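Long-range contact in diaminopropionate ammonia-lyase (Escherichia coli, PDB 4D9I), which catalyses the pyridoxal 5'-phosphate-dependent alpha,beta-elimination of both L- and D-2,3-diaminopropionate to pyruvate and ammonia: residues L79-E91 and K197-L209. Residues are numbered along the deposited sequence; the frame is centred on the assembly and turned at random.
Sequences LGGAYAIAQLLCE and KIPTWIMQGYATL
Trp201 lies flat over Gln87, and this stack illustrates how a large side chain from one helix can sit as a knob among four side chains of another. CB of Gln87 stands 3.4 Å from the centroid of the indole six-membered ring, nearly on its normal, a CH-pi contact. Because the glutamine chain bends at its second torsion (chi2 -87°), its amide runs back beneath the pyrrole side, almost parallel to the ring. The opposite indole face carries Lys197 O, while CD2 of Leu88 meets the edge near CZ3. The Glu91 carboxylate also lies at the edge, its plane 51° from the ring's, with OE2 beside Trp201 CH2; Lys197 NZ gives its OE1 a 2.6 Å salt-bridged hydrogen bond on the syn lone pair. Ala84 CB fits against Ile202 CG1 at 3.7 Å. Near the start of helix 81-91, Gly80 and Gly205 lack side chains and the backbones come together: CA of Gly80 is 3.2 Å from Ile202 O, and Gly205 CA makes a CA-H...O contact with Leu79 O. Tyr83 turns its ring edge, CD2, to Trp201 O. Trp201's single knob-into-hole thus joins helix 81-91, which follows cofactor-bearing Lys77, to helix 197-206 in the tryptophan synthase beta-like fold type II.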
# COMPACT_ATOMS: atom_id res chain seq x y z
N LEU B 79 13.85 22.83 -6.05
CA LEU B 79 15.30 22.95 -5.92
C LEU B 79 15.86 23.70 -7.13
O LEU B 79 16.79 24.48 -6.98
CB LEU B 79 15.99 21.59 -5.77
CG LEU B 79 15.73 20.80 -4.47
CD1 LEU B 79 16.23 19.36 -4.61
CD2 LEU B 79 16.38 21.47 -3.26
N GLY B 80 15.29 23.43 -8.31
CA GLY B 80 15.73 24.09 -9.54
C GLY B 80 15.07 25.44 -9.71
O GLY B 80 15.74 26.48 -9.84
N GLY B 81 13.73 25.42 -9.68
CA GLY B 81 12.95 26.60 -10.00
C GLY B 81 13.24 27.77 -9.08
O GLY B 81 13.47 28.90 -9.54
N ALA B 82 13.25 27.50 -7.78
CA ALA B 82 13.54 28.56 -6.81
C ALA B 82 14.95 29.13 -6.96
O ALA B 82 15.15 30.33 -6.78
CB ALA B 82 13.29 28.08 -5.38
N TYR B 83 15.92 28.26 -7.28
CA TYR B 83 17.31 28.70 -7.46
C TYR B 83 17.42 29.64 -8.66
O TYR B 83 18.05 30.70 -8.57
CB TYR B 83 18.23 27.49 -7.64
CG TYR B 83 19.72 27.78 -7.51
CD1 TYR B 83 20.23 28.53 -6.44
CD2 TYR B 83 20.62 27.25 -8.43
CE1 TYR B 83 21.59 28.76 -6.32
CE2 TYR B 83 21.99 27.47 -8.31
CZ TYR B 83 22.46 28.22 -7.25
OH TYR B 83 23.81 28.43 -7.15
N ALA B 84 16.77 29.27 -9.76
CA ALA B 84 16.75 30.11 -10.94
C ALA B 84 16.06 31.44 -10.69
O ALA B 84 16.54 32.49 -11.13
CB ALA B 84 16.11 29.37 -12.09
N ILE B 85 14.94 31.41 -9.97
CA ILE B 85 14.20 32.63 -9.69
C ILE B 85 15.00 33.61 -8.82
O ILE B 85 15.03 34.83 -9.06
CB ILE B 85 12.79 32.28 -9.14
CG1 ILE B 85 11.90 31.90 -10.33
CG2 ILE B 85 12.18 33.47 -8.41
CD1 ILE B 85 10.98 30.73 -10.07
N ALA B 86 15.69 33.06 -7.82
CA ALA B 86 16.55 33.85 -6.95
C ALA B 86 17.75 34.39 -7.73
O ALA B 86 18.12 35.55 -7.56
CB ALA B 86 17.01 33.00 -5.76
N GLN B 87 18.35 33.55 -8.58
CA GLN B 87 19.44 34.00 -9.45
C GLN B 87 19.01 35.18 -10.35
O GLN B 87 19.73 36.18 -10.49
CB GLN B 87 19.97 32.85 -10.32
CG GLN B 87 20.68 31.72 -9.56
CD GLN B 87 22.16 31.98 -9.36
OE1 GLN B 87 22.91 31.09 -8.93
NE2 GLN B 87 22.59 33.17 -9.65
N LEU B 88 17.82 35.06 -10.94
CA LEU B 88 17.30 36.10 -11.82
C LEU B 88 17.02 37.40 -11.05
O LEU B 88 17.31 38.50 -11.55
CB LEU B 88 16.02 35.63 -12.54
CG LEU B 88 16.13 34.60 -13.69
CD1 LEU B 88 14.77 33.92 -13.92
CD2 LEU B 88 16.63 35.22 -14.99
N LEU B 89 16.46 37.27 -9.85
CA LEU B 89 16.18 38.45 -9.03
C LEU B 89 17.49 39.13 -8.60
O LEU B 89 17.62 40.36 -8.72
CB LEU B 89 15.29 38.11 -7.83
CG LEU B 89 14.57 39.34 -7.27
CD1 LEU B 89 13.57 39.89 -8.29
CD2 LEU B 89 13.90 39.09 -5.92
N CYS B 90 18.46 38.34 -8.16
CA CYS B 90 19.77 38.88 -7.78
C CYS B 90 20.45 39.61 -8.94
O CYS B 90 21.04 40.68 -8.76
CB CYS B 90 20.66 37.80 -7.20
SG CYS B 90 20.13 37.34 -5.53
N GLU B 91 20.35 39.02 -10.13
CA GLU B 91 20.87 39.62 -11.35
C GLU B 91 20.23 40.99 -11.64
O GLU B 91 20.93 41.97 -11.92
CB GLU B 91 20.68 38.68 -12.53
CG GLU B 91 21.73 38.82 -13.62
CD GLU B 91 21.73 37.62 -14.55
OE1 GLU B 91 20.73 37.45 -15.28
OE2 GLU B 91 22.72 36.84 -14.54
N LYS B 197 20.51 29.93 -19.98
CA LYS B 197 20.95 30.44 -18.67
C LYS B 197 20.06 29.90 -17.54
O LYS B 197 20.55 29.36 -16.54
CB LYS B 197 20.95 31.96 -18.69
CG LYS B 197 21.52 32.63 -17.45
CD LYS B 197 21.47 34.15 -17.59
CE LYS B 197 20.05 34.65 -17.34
NZ LYS B 197 19.95 36.14 -17.42
N ILE B 198 18.75 30.07 -17.71
CA ILE B 198 17.78 29.65 -16.71
C ILE B 198 17.77 28.11 -16.50
O ILE B 198 17.94 27.66 -15.38
CB ILE B 198 16.38 30.28 -16.98
CG1 ILE B 198 16.42 31.78 -16.68
CG2 ILE B 198 15.28 29.57 -16.16
CD1 ILE B 198 15.39 32.62 -17.42
N PRO B 199 17.62 27.31 -17.58
CA PRO B 199 17.69 25.84 -17.37
C PRO B 199 19.01 25.32 -16.78
O PRO B 199 19.02 24.32 -16.09
CB PRO B 199 17.51 25.25 -18.78
CG PRO B 199 17.56 26.38 -19.72
CD PRO B 199 17.26 27.64 -18.97
N THR B 200 20.13 25.98 -17.07
CA THR B 200 21.38 25.66 -16.39
C THR B 200 21.24 25.84 -14.87
O THR B 200 21.60 24.93 -14.10
CB THR B 200 22.54 26.52 -16.95
OG1 THR B 200 22.73 26.20 -18.34
CG2 THR B 200 23.84 26.24 -16.20
N TRP B 201 20.69 26.98 -14.43
CA TRP B 201 20.51 27.19 -12.99
C TRP B 201 19.62 26.14 -12.39
O TRP B 201 19.87 25.65 -11.28
CB TRP B 201 19.93 28.56 -12.69
CG TRP B 201 20.92 29.71 -12.78
CD1 TRP B 201 22.26 29.71 -12.43
CD2 TRP B 201 20.64 31.08 -13.21
NE1 TRP B 201 22.82 30.94 -12.63
CE2 TRP B 201 21.90 31.82 -13.09
CE3 TRP B 201 19.51 31.76 -13.67
CZ2 TRP B 201 22.01 33.16 -13.43
CZ3 TRP B 201 19.63 33.11 -14.01
CH2 TRP B 201 20.85 33.80 -13.88
N ILE B 202 18.55 25.81 -13.11
CA ILE B 202 17.59 24.81 -12.65
C ILE B 202 18.26 23.46 -12.43
O ILE B 202 18.02 22.80 -11.42
CB ILE B 202 16.39 24.69 -13.61
CG1 ILE B 202 15.51 25.95 -13.50
CG2 ILE B 202 15.57 23.44 -13.29
CD1 ILE B 202 14.51 26.12 -14.62
N MET B 203 19.12 23.06 -13.37
CA MET B 203 19.79 21.77 -13.29
C MET B 203 20.84 21.72 -12.20
O MET B 203 21.01 20.69 -11.54
CB MET B 203 20.44 21.43 -14.63
CG MET B 203 19.41 21.04 -15.67
SD MET B 203 20.14 21.02 -17.30
CE MET B 203 21.19 19.56 -17.16
N GLN B 204 21.53 22.83 -12.01
CA GLN B 204 22.45 22.95 -10.90
C GLN B 204 21.70 22.89 -9.56
O GLN B 204 22.15 22.22 -8.62
CB GLN B 204 23.26 24.23 -11.03
CG GLN B 204 24.19 24.23 -12.24
CD GLN B 204 24.89 25.57 -12.48
OE1 GLN B 204 24.37 26.62 -12.15
NE2 GLN B 204 26.07 25.52 -13.06
N GLY B 205 20.56 23.58 -9.48
CA GLY B 205 19.77 23.57 -8.27
C GLY B 205 19.31 22.16 -7.93
O GLY B 205 19.34 21.75 -6.76
N TYR B 206 18.91 21.41 -8.96
CA TYR B 206 18.44 20.02 -8.77
C TYR B 206 19.48 19.14 -8.08
O TYR B 206 19.15 18.17 -7.40
CB TYR B 206 18.12 19.36 -10.11
CG TYR B 206 16.86 19.81 -10.81
CD1 TYR B 206 15.84 20.51 -10.13
CD2 TYR B 206 16.67 19.49 -12.15
CE1 TYR B 206 14.68 20.89 -10.79
CE2 TYR B 206 15.51 19.86 -12.81
CZ TYR B 206 14.53 20.57 -12.13
OH TYR B 206 13.40 20.93 -12.81
N ALA B 207 20.75 19.49 -8.29
CA ALA B 207 21.86 18.66 -7.80
C ALA B 207 21.96 18.58 -6.27
O ALA B 207 22.65 17.68 -5.74
CB ALA B 207 23.18 19.14 -8.39
N THR B 208 21.33 19.52 -5.59
CA THR B 208 21.21 19.48 -4.12
C THR B 208 20.71 18.12 -3.63
O THR B 208 21.20 17.63 -2.63
CB THR B 208 20.28 20.60 -3.58
OG1 THR B 208 20.99 21.85 -3.63
CG2 THR B 208 19.88 20.38 -2.13
N LEU B 209 19.74 17.54 -4.33
CA LEU B 209 19.18 16.24 -3.91
C LEU B 209 20.23 15.15 -4.03
O LEU B 209 20.25 14.22 -3.23
CB LEU B 209 17.89 15.88 -4.66
CG LEU B 209 17.94 15.35 -6.10
CD1 LEU B 209 18.08 13.84 -6.12
CD2 LEU B 209 16.69 15.78 -6.87